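Local coordinates for protein N6 adenine specific DNA methylase (Encephalitozoon cuniculi, PDB 3Q87) that probably transfers methyl groups from S-adenosylmethionine to protein, as the catalytic Mtq2 subunit of the Mtq2-Trm112 complex that methylates the translation termination factor eRF1, at residues V82-P87 with D108-A113; G117-L122 with R139-R144; N127-V132 with T155-K160. One frame throughout, in Å; residues are numbered along the deposited sequence.

Interaction 1: residues V82-P87 with D108-A113; sequences VVFNPP and DRFVDA. With SAM (S-adenosylmethionine), chain D.
Phe-84 drives the edge of its ring into the face of Phe-110, a T-shaped pair with centroids 5.2 Å apart and planes at 68°. The leading atom is CD2 of Phe-84, 3.8 Å from CG of Phe-110, so the approach falls near the rim of that face, on the side where the ring joins its CB. CG of Phe-110 sits anti to its own backbone N (chi1 169°), which carries the ring out to the strand. Val-82, two residues back on the same strand, reaches the far end of the ring: in one of its two conformers CG1 lies 3.8 Å from CZ of Phe-110. No hydrogen bond crosses; the contact is buried and wholly apolar.

Right after Phe-84 the chain turns to the cofactor. Asn-85 ND2 donates to OXT of S-adenosylmethionine at 3.0 Å, 163° at the hydrogen, while CG of Pro-87 comes within 3.3 Å of C8 of the adenine. This Asn-Pro-Pro-Tyr sequence is the NPPY motif of the PrmC-like and N6-adenine methyltransferases.

Strand 81-84 and helix 105-113 open a beta-alpha-beta unit closed by strand 118-124; Leu-30 of strand 26-30 touches both phenylalanines, and Leu-121 of strand 118-124 touches Phe-84.

Interaction 2: residues G117-L122 with R139-R144; sequences GMLYLL and RGYGTR
Gly-117 comes to the edge of the Tyr-141 ring, its carbonyl O lying near the ring plane, 4.2 Å from CE1 of Tyr-141. From here the chain enters strand 118-124, and Met-118 turns its side chain to the other side of the sheet, where it packs on strand 155-162.

Leu-119 carries the contact. Its CD2 methyl stands over the face of Tyr-141, 3.9 Å from the ring centroid and 17° off the normal, a CH-pi contact. The methyl is displaced toward the hydroxyl end, and its nearest ring atom is CE1 of Tyr-141 at 3.7 Å. CG of Leu-119 is wedged between the backbone N and the carbonyl carbon (chi1 60°), and from there CD2 reaches the tyrosine. The ring is also held at its far end: Tyr-141 OH hydrogen-bonds to the carbonyl O of Val-116, just ahead of Gly-117. One residue thus packs its face on the strand and bonds its hydroxyl to the loop leading into it. Farther along, Leu-121 packs on Val-132 of helix 129-138.

On the partner side, Gly-140 ends helix 129-138 in a Schellman motif at positive phi (96°), and Tyr-141 follows immediately. The arrangement belongs to the C-terminal part of the Rossmann-like class I methyltransferase fold, where the last helix turns back into the antiparallel beta hairpin 142-150/155-162.

Interaction 3: residues N127-V132 with T155-K160; sequences NRPKEV and TVYIIK
Pro-129 lays its CG over the face of Tyr-157, where the first turn of helix 129-138 packs on strand 155-162, an antiparallel strand of the class I methyltransferase sheet. The CH-pi contact is well centred: CG of Pro-129 stands 3.9 Å from the ring centroid and 12° off the normal. A second apolar contact lies one helical turn on, where CG1 of Val-132 meets CD1 of Ile-159 at 3.8 Å. Tyr-157 and Ile-159 are two residues apart on the strand, so both side chains leave it on the same side, facing the helix, as Pro-129 and Val-132 face the strand. Ile-159 sends CG1 anti to its carbonyl carbon (chi1 -61°), and the extended chain beyond carries CD1 out to the valine.

The next shell fixes these groups. Tyr-157 OH hydrogen-bonds to Glu-125 OE1, which also takes a bond from Thr-155 OG1; the carboxylate therefore ties the ring's far end to the strand's start. Ile-145 and Val-148 of strand 142-150 touch the Tyr-157 side chain, while Leu-121 of strand 118-124 touches Val-132. At the helix start Arg-128 holds the N-cap position, and Glu-131 OE1 forms a salt bridge with Arg-104. Arg-128 also makes a long ion pair within the turn, its NH1 lying 3.7 Å from Glu-131 OE2.

How the interactions relate
Interaction 1 is nearest the middle of the chain and beside the cofactor; interaction 2 is also buried but farther out, and interaction 3 is only partly buried. Each includes an aromatic ring: two phenylalanines in interaction 1, against a tyrosine meeting an aliphatic carbon in the other two, where the hydroxyl reaches a polar partner; interaction 3 adds a separate aliphatic pair. All three reach one sheet. Strand 118-124 of interaction 2 lies between the strands of the others: Val-82 O is 2.9 Å from Tyr-120 N, and Leu-121 O is 2.7 Å from Ile-159 N, both probable hydrogen bonds. Interaction 3 packs the first turn of helix 129-138, and interaction 2 the chain just after its last.

Interaction 1: residues V82-P87 with D108-A113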
loop_
_atom_site.group_PDB
_atom_site.type_symbol
_atom_site.label_atom_id
_atom_site.label_comp_id
_atom_site.label_asym_id
_atom_site.label_seq_id
_atom_site.Cartn_x
_atom_site.Cartn_y
_atom_site.Cartn_z
ATOM N N VAL B 82 8.208 2.592 0.558
ATOM C CA VAL B 82 7.078 3.493 0.440
ATOM C C VAL B 82 7.447 4.673 -0.471
ATOM O O VAL B 82 8.500 5.287 -0.303
ATOM C CB VAL B 82 6.661 4.035 1.831
ATOM C CG1 VAL B 82 5.617 5.140 1.681
ATOM C CG2 VAL B 82 6.131 2.899 2.723
ATOM N N VAL B 83 6.588 4.976 -1.434
ATOM C CA VAL B 83 6.762 6.129 -2.306
ATOM C C VAL B 83 5.576 7.059 -2.073
ATOM O O VAL B 83 4.427 6.614 -2.067
ATOM C CB VAL B 83 6.747 5.708 -3.793
ATOM C CG1 VAL B 83 6.893 6.940 -4.684
ATOM C CG2 VAL B 83 7.839 4.671 -4.073
ATOM N N PHE B 84 5.845 8.348 -1.912
ATOM C CA PHE B 84 4.801 9.289 -1.509
ATOM C C PHE B 84 5.000 10.672 -2.118
ATOM O O PHE B 84 5.909 11.396 -1.735
ATOM C CB PHE B 84 4.791 9.409 0.018
ATOM C CG PHE B 84 3.582 10.107 0.578
ATOM C CD1 PHE B 84 2.424 10.242 -0.168
ATOM C CD2 PHE B 84 3.595 10.593 1.883
ATOM C CE1 PHE B 84 1.309 10.864 0.367
ATOM C CE2 PHE B 84 2.479 11.207 2.426
ATOM C CZ PHE B 84 1.342 11.348 1.675
ATOM N N ASN B 85 4.149 11.034 -3.071
ATOM C CA ASN B 85 4.003 12.433 -3.443
ATOM C C ASN B 85 2.852 12.968 -2.602
ATOM O O ASN B 85 1.698 12.680 -2.882
ATOM C CB ASN B 85 3.733 12.579 -4.938
ATOM C CG ASN B 85 3.668 14.036 -5.388
ATOM O OD1 ASN B 85 3.912 14.951 -4.604
ATOM N ND2 ASN B 85 3.328 14.250 -6.647
ATOM N N PRO B 86 3.168 13.717 -1.530
ATOM C CA PRO B 86 2.159 14.056 -0.521
ATOM C C PRO B 86 1.400 15.344 -0.839
ATOM O O PRO B 86 1.841 16.097 -1.711
ATOM C CB PRO B 86 3.005 14.255 0.736
ATOM C CG PRO B 86 4.289 14.840 0.211
ATOM C CD PRO B 86 4.489 14.276 -1.192
ATOM N N PRO B 87 0.265 15.586 -0.155
ATOM C CA PRO B 87 -0.392 16.903 -0.230
ATOM C C PRO B 87 0.553 17.903 0.409
ATOM O O PRO B 87 0.779 17.821 1.606
ATOM C CB PRO B 87 -1.608 16.770 0.689
ATOM C CG PRO B 87 -1.624 15.363 1.183
ATOM C CD PRO B 87 -0.355 14.686 0.834
ATOM N N ASP B 108 4.444 15.641 7.956
ATOM C CA ASP B 108 4.896 15.452 9.329
ATOM C C ASP B 108 4.209 14.249 9.958
ATOM O O ASP B 108 4.830 13.493 10.701
ATOM C CB ASP B 108 4.626 16.711 10.170
ATOM C CG ASP B 108 5.600 17.840 9.868
ATOM O OD1 ASP B 108 6.579 17.598 9.127
ATOM O OD2 ASP B 108 5.395 18.970 10.383
ATOM N N ARG B 109 2.924 14.070 9.662
ATOM C CA ARG B 109 2.216 12.888 10.138
ATOM C C ARG B 109 2.814 11.616 9.553
ATOM O O ARG B 109 2.959 10.600 10.246
ATOM C CB ARG B 109 0.720 12.975 9.820
ATOM C CG ARG B 109 -0.042 13.821 10.812
ATOM C CD ARG B 109 -1.515 13.979 10.467
ATOM N NE ARG B 109 -2.196 12.709 10.216
ATOM C CZ ARG B 109 -2.937 12.473 9.135
ATOM N NH1 ARG B 109 -3.102 13.430 8.228
ATOM N NH2 ARG B 109 -3.537 11.300 8.969
ATOM N N PHE B 110 3.162 11.678 8.273
ATOM C CA PHE B 110 3.768 10.543 7.588
ATOM C C PHE B 110 5.117 10.180 8.209
ATOM O O PHE B 110 5.374 9.037 8.543
ATOM C CB PHE B 110 3.978 10.852 6.094
ATOM C CG PHE B 110 4.843 9.840 5.383
ATOM C CD1 PHE B 110 4.401 8.540 5.211
ATOM C CD2 PHE B 110 6.096 10.186 4.893
ATOM C CE1 PHE B 110 5.198 7.589 4.571
ATOM C CE2 PHE B 110 6.892 9.251 4.246
ATOM C CZ PHE B 110 6.440 7.937 4.092
ATOM N N VAL B 111 5.982 11.173 8.347
ATOM C CA VAL B 111 7.319 10.943 8.868
ATOM C C VAL B 111 7.258 10.334 10.270
ATOM O O VAL B 111 8.009 9.416 10.601
ATOM C CB VAL B 111 8.113 12.261 8.880
ATOM C CG1 VAL B 111 9.389 12.119 9.697
ATOM C CG2 VAL B 111 8.402 12.709 7.440
ATOM N N ASP B 112 6.327 10.813 11.084
ATOM C CA ASP B 112 6.202 10.273 12.430
ATOM C C ASP B 112 5.575 8.884 12.551
ATOM O O ASP B 112 5.595 8.294 13.625
ATOM C CB ASP B 112 5.544 11.264 13.378
ATOM C CG ASP B 112 6.570 12.022 14.190
ATOM O OD1 ASP B 112 7.126 13.020 13.670
ATOM O OD2 ASP B 112 6.847 11.595 15.334
ATOM N N ALA B 113 5.056 8.344 11.457
ATOM C CA ALA B 113 4.480 7.002 11.496
ATOM C C ALA B 113 5.253 5.966 10.672
ATOM O O ALA B 113 5.022 4.765 10.816
ATOM C CB ALA B 113 3.024 7.039 11.053
HETATM N N SAM D . 0.766 10.019 -6.738
HETATM C CA SAM D . 0.056 11.079 -7.466
HETATM C C SAM D . 1.055 11.828 -8.362
HETATM O O SAM D . 0.691 12.460 -9.354
HETATM O OXT SAM D . 2.259 11.817 -8.115
HETATM C CB SAM D . -0.780 12.034 -6.570
HETATM C CG SAM D . -0.108 13.040 -5.602
HETATM S SD SAM D . -1.181 14.292 -4.771
HETATM C CE SAM D . -0.072 15.705 -4.584
HETATM C "C5'" SAM D . -1.267 13.709 -3.059
HETATM C "C4'" SAM D . -2.199 12.511 -2.990
HETATM O "O4'" SAM D . -2.315 12.077 -1.645
HETATM C "C3'" SAM D . -3.604 12.823 -3.483
HETATM O "O3'" SAM D . -3.997 11.804 -4.375
HETATM C "C2'" SAM D . -4.466 12.778 -2.237
HETATM O "O2'" SAM D . -5.772 12.299 -2.460
HETATM C "C1'" SAM D . -3.679 11.819 -1.374
HETATM N N9 SAM D . -3.863 12.033 0.053
HETATM C C8 SAM D . -4.136 13.198 0.733
HETATM N N7 SAM D . -4.201 12.897 2.049
HETATM C C5 SAM D . -3.962 11.559 2.198
HETATM C C6 SAM D . -3.894 10.718 3.294
HETATM N N6 SAM D . -4.087 11.209 4.514
HETATM N N1 SAM D . -3.623 9.371 3.118
HETATM C C2 SAM D . -3.412 8.843 1.854
HETATM N N3 SAM D . -3.478 9.690 0.765
HETATM C C4 SAM D . -3.750 11.009 0.942
#

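Interaction 2: residues G117-L122 with R139-R144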
loop_
_atom_site.group_PDB
_atom_site.type_symbol
_atom_site.label_atom_id
_atom_site.label_comp_id
_atom_site.label_asym_id
_atom_site.label_seq_id
_atom_site.Cartn_x
_atom_site.Cartn_y
_atom_site.Cartn_z
ATOM N N GLY B 117 11.831 0.043 5.602
ATOM C CA GLY B 117 13.271 0.140 5.441
ATOM C C GLY B 117 13.732 1.251 4.508
ATOM O O GLY B 117 14.821 1.797 4.685
ATOM N N MET B 118 12.907 1.587 3.518
ATOM C CA MET B 118 13.273 2.584 2.514
ATOM C C MET B 118 12.074 3.406 2.063
ATOM O O MET B 118 10.971 2.879 1.932
ATOM C CB MET B 118 13.879 1.890 1.301
ATOM C CG MET B 118 14.674 2.812 0.389
ATOM S SD MET B 118 15.311 1.893 -1.024
ATOM C CE MET B 118 16.268 0.644 -0.171
ATOM N N LEU B 119 12.293 4.691 1.811
ATOM C CA LEU B 119 11.220 5.561 1.347
ATOM C C LEU B 119 11.697 6.609 0.351
ATOM O O LEU B 119 12.857 7.036 0.380
ATOM C CB LEU B 119 10.517 6.238 2.530
ATOM C CG LEU B 119 11.337 7.142 3.453
ATOM C CD1 LEU B 119 11.425 8.564 2.914
ATOM C CD2 LEU B 119 10.707 7.141 4.839
ATOM N N TYR B 120 10.793 7.009 -0.537
ATOM C CA TYR B 120 11.047 8.117 -1.461
ATOM C C TYR B 120 9.930 9.134 -1.242
ATOM O O TYR B 120 8.750 8.807 -1.390
ATOM C CB TYR B 120 11.045 7.620 -2.905
ATOM C CG TYR B 120 12.155 6.633 -3.203
ATOM C CD1 TYR B 120 13.411 7.071 -3.599
ATOM C CD2 TYR B 120 11.954 5.262 -3.060
ATOM C CE1 TYR B 120 14.439 6.161 -3.870
ATOM C CE2 TYR B 120 12.974 4.350 -3.324
ATOM C CZ TYR B 120 14.213 4.808 -3.728
ATOM O OH TYR B 120 15.224 3.908 -3.986
ATOM N N LEU B 121 10.298 10.353 -0.861
ATOM C CA LEU B 121 9.316 11.378 -0.513
ATOM C C LEU B 121 9.549 12.642 -1.334
ATOM O O LEU B 121 10.680 13.074 -1.487
ATOM C CB LEU B 121 9.401 11.706 0.976
ATOM C CG LEU B 121 8.509 12.829 1.506
ATOM C CD1 LEU B 121 7.026 12.433 1.436
ATOM C CD2 LEU B 121 8.901 13.158 2.950
ATOM N N LEU B 122 8.480 13.228 -1.865
ATOM C CA LEU B 122 8.597 14.476 -2.599
ATOM C C LEU B 122 8.168 15.633 -1.713
ATOM O O LEU B 122 7.174 15.550 -1.003
ATOM C CB LEU B 122 7.759 14.460 -3.886
ATOM C CG LEU B 122 7.845 15.739 -4.746
ATOM C CD1 LEU B 122 7.531 15.424 -6.191
ATOM C CD2 LEU B 122 6.926 16.860 -4.244
ATOM N N ARG B 139 13.948 9.797 13.090
ATOM C CA ARG B 139 13.152 8.584 13.030
ATOM C C ARG B 139 13.994 7.383 12.626
ATOM O O ARG B 139 13.484 6.279 12.451
ATOM C CB ARG B 139 11.969 8.778 12.078
ATOM C CG ARG B 139 10.901 9.713 12.628
ATOM C CD ARG B 139 9.978 8.962 13.560
ATOM N NE ARG B 139 9.313 7.871 12.852
ATOM C CZ ARG B 139 8.690 6.859 13.447
ATOM N NH1 ARG B 139 8.650 6.782 14.773
ATOM N NH2 ARG B 139 8.112 5.915 12.714
ATOM N N GLY B 140 15.295 7.605 12.476
ATOM C CA GLY B 140 16.206 6.525 12.155
ATOM C C GLY B 140 16.535 6.379 10.684
ATOM O O GLY B 140 17.113 5.373 10.281
ATOM N N TYR B 141 16.181 7.368 9.867
ATOM C CA TYR B 141 16.478 7.254 8.440
ATOM C C TYR B 141 17.727 8.018 8.064
ATOM O O TYR B 141 17.824 9.220 8.310
ATOM C CB TYR B 141 15.307 7.731 7.567
ATOM C CG TYR B 141 14.109 6.818 7.626
ATOM C CD1 TYR B 141 13.999 5.738 6.770
ATOM C CD2 TYR B 141 13.097 7.028 8.561
ATOM C CE1 TYR B 141 12.917 4.885 6.835
ATOM C CE2 TYR B 141 12.008 6.181 8.638
ATOM C CZ TYR B 141 11.922 5.106 7.771
ATOM O OH TYR B 141 10.842 4.250 7.837
ATOM N N GLY B 142 18.679 7.325 7.456
ATOM C CA GLY B 142 19.734 8.025 6.752
ATOM C C GLY B 142 19.073 8.606 5.516
ATOM O O GLY B 142 18.346 7.899 4.823
ATOM N N THR B 143 19.298 9.885 5.244
ATOM C CA THR B 143 18.619 10.552 4.140
ATOM C C THR B 143 19.582 11.114 3.114
ATOM O O THR B 143 20.746 11.356 3.409
ATOM C CB THR B 143 17.769 11.741 4.646
ATOM O OG1 THR B 143 18.629 12.826 5.036
ATOM C CG2 THR B 143 16.921 11.318 5.823
ATOM N N ARG B 144 19.087 11.325 1.903
ATOM C CA ARG B 144 19.767 12.191 0.951
ATOM C C ARG B 144 18.769 12.735 -0.049
ATOM O O ARG B 144 17.744 12.101 -0.328
ATOM C CB ARG B 144 20.918 11.476 0.246
ATOM C CG ARG B 144 20.527 10.331 -0.663
ATOM C CD ARG B 144 21.784 9.662 -1.192
ATOM N NE ARG B 144 21.510 8.632 -2.190
ATOM C CZ ARG B 144 21.597 8.820 -3.505
ATOM N NH1 ARG B 144 21.951 10.008 -3.989
ATOM N NH2 ARG B 144 21.332 7.820 -4.339
#

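Interaction 3: residues N127-V132 with T155-K160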
loop_
_atom_site.group_PDB
_atom_site.type_symbol
_atom_site.label_atom_id
_atom_site.label_comp_id
_atom_site.label_asym_id
_atom_site.label_seq_id
_atom_site.Cartn_x
_atom_site.Cartn_y
_atom_site.Cartn_z
ATOM N N ASN B 127 8.027 23.698 2.002
ATOM C CA ASN B 127 7.862 22.777 3.123
ATOM C C ASN B 127 9.035 22.800 4.099
ATOM O O ASN B 127 8.957 22.214 5.178
ATOM C CB ASN B 127 7.647 21.345 2.624
ATOM C CG ASN B 127 6.448 21.224 1.713
ATOM O OD1 ASN B 127 5.454 21.920 1.889
ATOM N ND2 ASN B 127 6.530 20.337 0.739
ATOM N N ARG B 128 10.116 23.469 3.705
ATOM C CA ARG B 128 11.366 23.508 4.465
ATOM C C ARG B 128 12.015 22.136 4.497
ATOM O O ARG B 128 11.990 21.456 5.517
ATOM C CB ARG B 128 11.144 24.058 5.873
ATOM C CG ARG B 128 10.846 25.555 5.887
ATOM C CD ARG B 128 10.469 26.054 7.287
ATOM N NE ARG B 128 10.310 27.509 7.341
ATOM C CZ ARG B 128 9.807 28.170 8.383
ATOM N NH1 ARG B 128 9.405 27.508 9.465
ATOM N NH2 ARG B 128 9.702 29.495 8.343
ATOM N N PRO B 129 12.603 21.730 3.360
ATOM C CA PRO B 129 13.118 20.381 3.115
ATOM C C PRO B 129 14.090 19.941 4.190
ATOM O O PRO B 129 14.155 18.753 4.527
ATOM C CB PRO B 129 13.850 20.522 1.776
ATOM C CG PRO B 129 13.219 21.679 1.118
ATOM C CD PRO B 129 12.831 22.622 2.214
ATOM N N LYS B 130 14.845 20.896 4.727
ATOM C CA LYS B 130 15.841 20.589 5.745
ATOM C C LYS B 130 15.200 20.132 7.046
ATOM O O LYS B 130 15.707 19.238 7.700
ATOM C CB LYS B 130 16.748 21.795 5.989
ATOM C CG LYS B 130 17.673 22.088 4.830
ATOM C CD LYS B 130 18.711 23.136 5.191
ATOM C CE LYS B 130 19.640 23.403 4.014
ATOM N NZ LYS B 130 20.852 24.159 4.430
ATOM N N GLU B 131 14.087 20.751 7.425
ATOM C CA GLU B 131 13.351 20.298 8.599
ATOM C C GLU B 131 12.787 18.890 8.373
ATOM O O GLU B 131 12.679 18.097 9.306
ATOM C CB GLU B 131 12.226 21.271 8.949
ATOM C CG GLU B 131 12.704 22.644 9.378
ATOM C CD GLU B 131 11.562 23.568 9.779
ATOM O OE1 GLU B 131 10.397 23.108 9.823
ATOM O OE2 GLU B 131 11.833 24.758 10.051
ATOM N N VAL B 132 12.428 18.584 7.130
ATOM C CA VAL B 132 11.943 17.252 6.802
ATOM C C VAL B 132 13.077 16.239 6.941
ATOM O O VAL B 132 12.915 15.196 7.564
ATOM C CB VAL B 132 11.328 17.175 5.369
ATOM C CG1 VAL B 132 10.788 15.753 5.092
ATOM C CG2 VAL B 132 10.225 18.223 5.189
ATOM N N THR B 155 10.145 24.655 -6.655
ATOM C CA THR B 155 11.252 23.729 -6.825
ATOM C C THR B 155 10.961 22.454 -6.046
ATOM O O THR B 155 10.571 22.492 -4.884
ATOM C CB THR B 155 12.582 24.339 -6.357
ATOM O OG1 THR B 155 12.552 24.510 -4.936
ATOM C CG2 THR B 155 12.804 25.696 -7.010
ATOM N N VAL B 156 11.163 21.325 -6.700
ATOM C CA VAL B 156 10.817 20.041 -6.126
ATOM C C VAL B 156 12.050 19.335 -5.575
ATOM O O VAL B 156 13.094 19.303 -6.230
ATOM C CB VAL B 156 10.169 19.153 -7.200
ATOM C CG1 VAL B 156 10.197 17.704 -6.779
ATOM C CG2 VAL B 156 8.764 19.612 -7.466
ATOM N N TYR B 157 11.924 18.766 -4.376
ATOM C CA TYR B 157 12.976 17.949 -3.781
ATOM C C TYR B 157 12.520 16.509 -3.569
ATOM O O TYR B 157 11.497 16.252 -2.937
ATOM C CB TYR B 157 13.418 18.537 -2.442
ATOM C CG TYR B 157 13.899 19.971 -2.531
ATOM C CD1 TYR B 157 15.254 20.278 -2.442
ATOM C CD2 TYR B 157 13.003 21.015 -2.707
ATOM C CE1 TYR B 157 15.703 21.586 -2.525
ATOM C CE2 TYR B 157 13.440 22.332 -2.788
ATOM C CZ TYR B 157 14.791 22.611 -2.696
ATOM O OH TYR B 157 15.230 23.910 -2.777
ATOM N N ILE B 158 13.286 15.569 -4.099
ATOM C CA ILE B 158 12.999 14.164 -3.876
ATOM C C ILE B 158 13.919 13.592 -2.807
ATOM O O ILE B 158 15.134 13.483 -2.984
ATOM C CB ILE B 158 13.111 13.363 -5.163
ATOM C CG1 ILE B 158 12.040 13.849 -6.148
ATOM C CG2 ILE B 158 12.990 11.862 -4.866
ATOM C CD1 ILE B 158 12.256 13.349 -7.538
ATOM N N ILE B 159 13.318 13.244 -1.682
ATOM C CA ILE B 159 14.062 12.721 -0.552
ATOM C C ILE B 159 14.089 11.202 -0.565
ATOM O O ILE B 159 13.054 10.561 -0.714
ATOM C CB ILE B 159 13.454 13.223 0.750
ATOM C CG1 ILE B 159 13.521 14.745 0.791
ATOM C CG2 ILE B 159 14.195 12.662 1.950
ATOM C CD1 ILE B 159 13.092 15.328 2.127
ATOM N N LYS B 160 15.281 10.627 -0.446
ATOM C CA LYS B 160 15.406 9.184 -0.273
ATOM C C LYS B 160 15.806 8.897 1.165
ATOM O O LYS B 160 16.753 9.485 1.676
ATOM C CB LYS B 160 16.417 8.568 -1.234
ATOM C CG LYS B 160 16.668 7.099 -0.945
ATOM C CD LYS B 160 17.542 6.432 -1.993
ATOM C CE LYS B 160 17.789 4.970 -1.630
ATOM N NZ LYS B 160 18.668 4.298 -2.621
#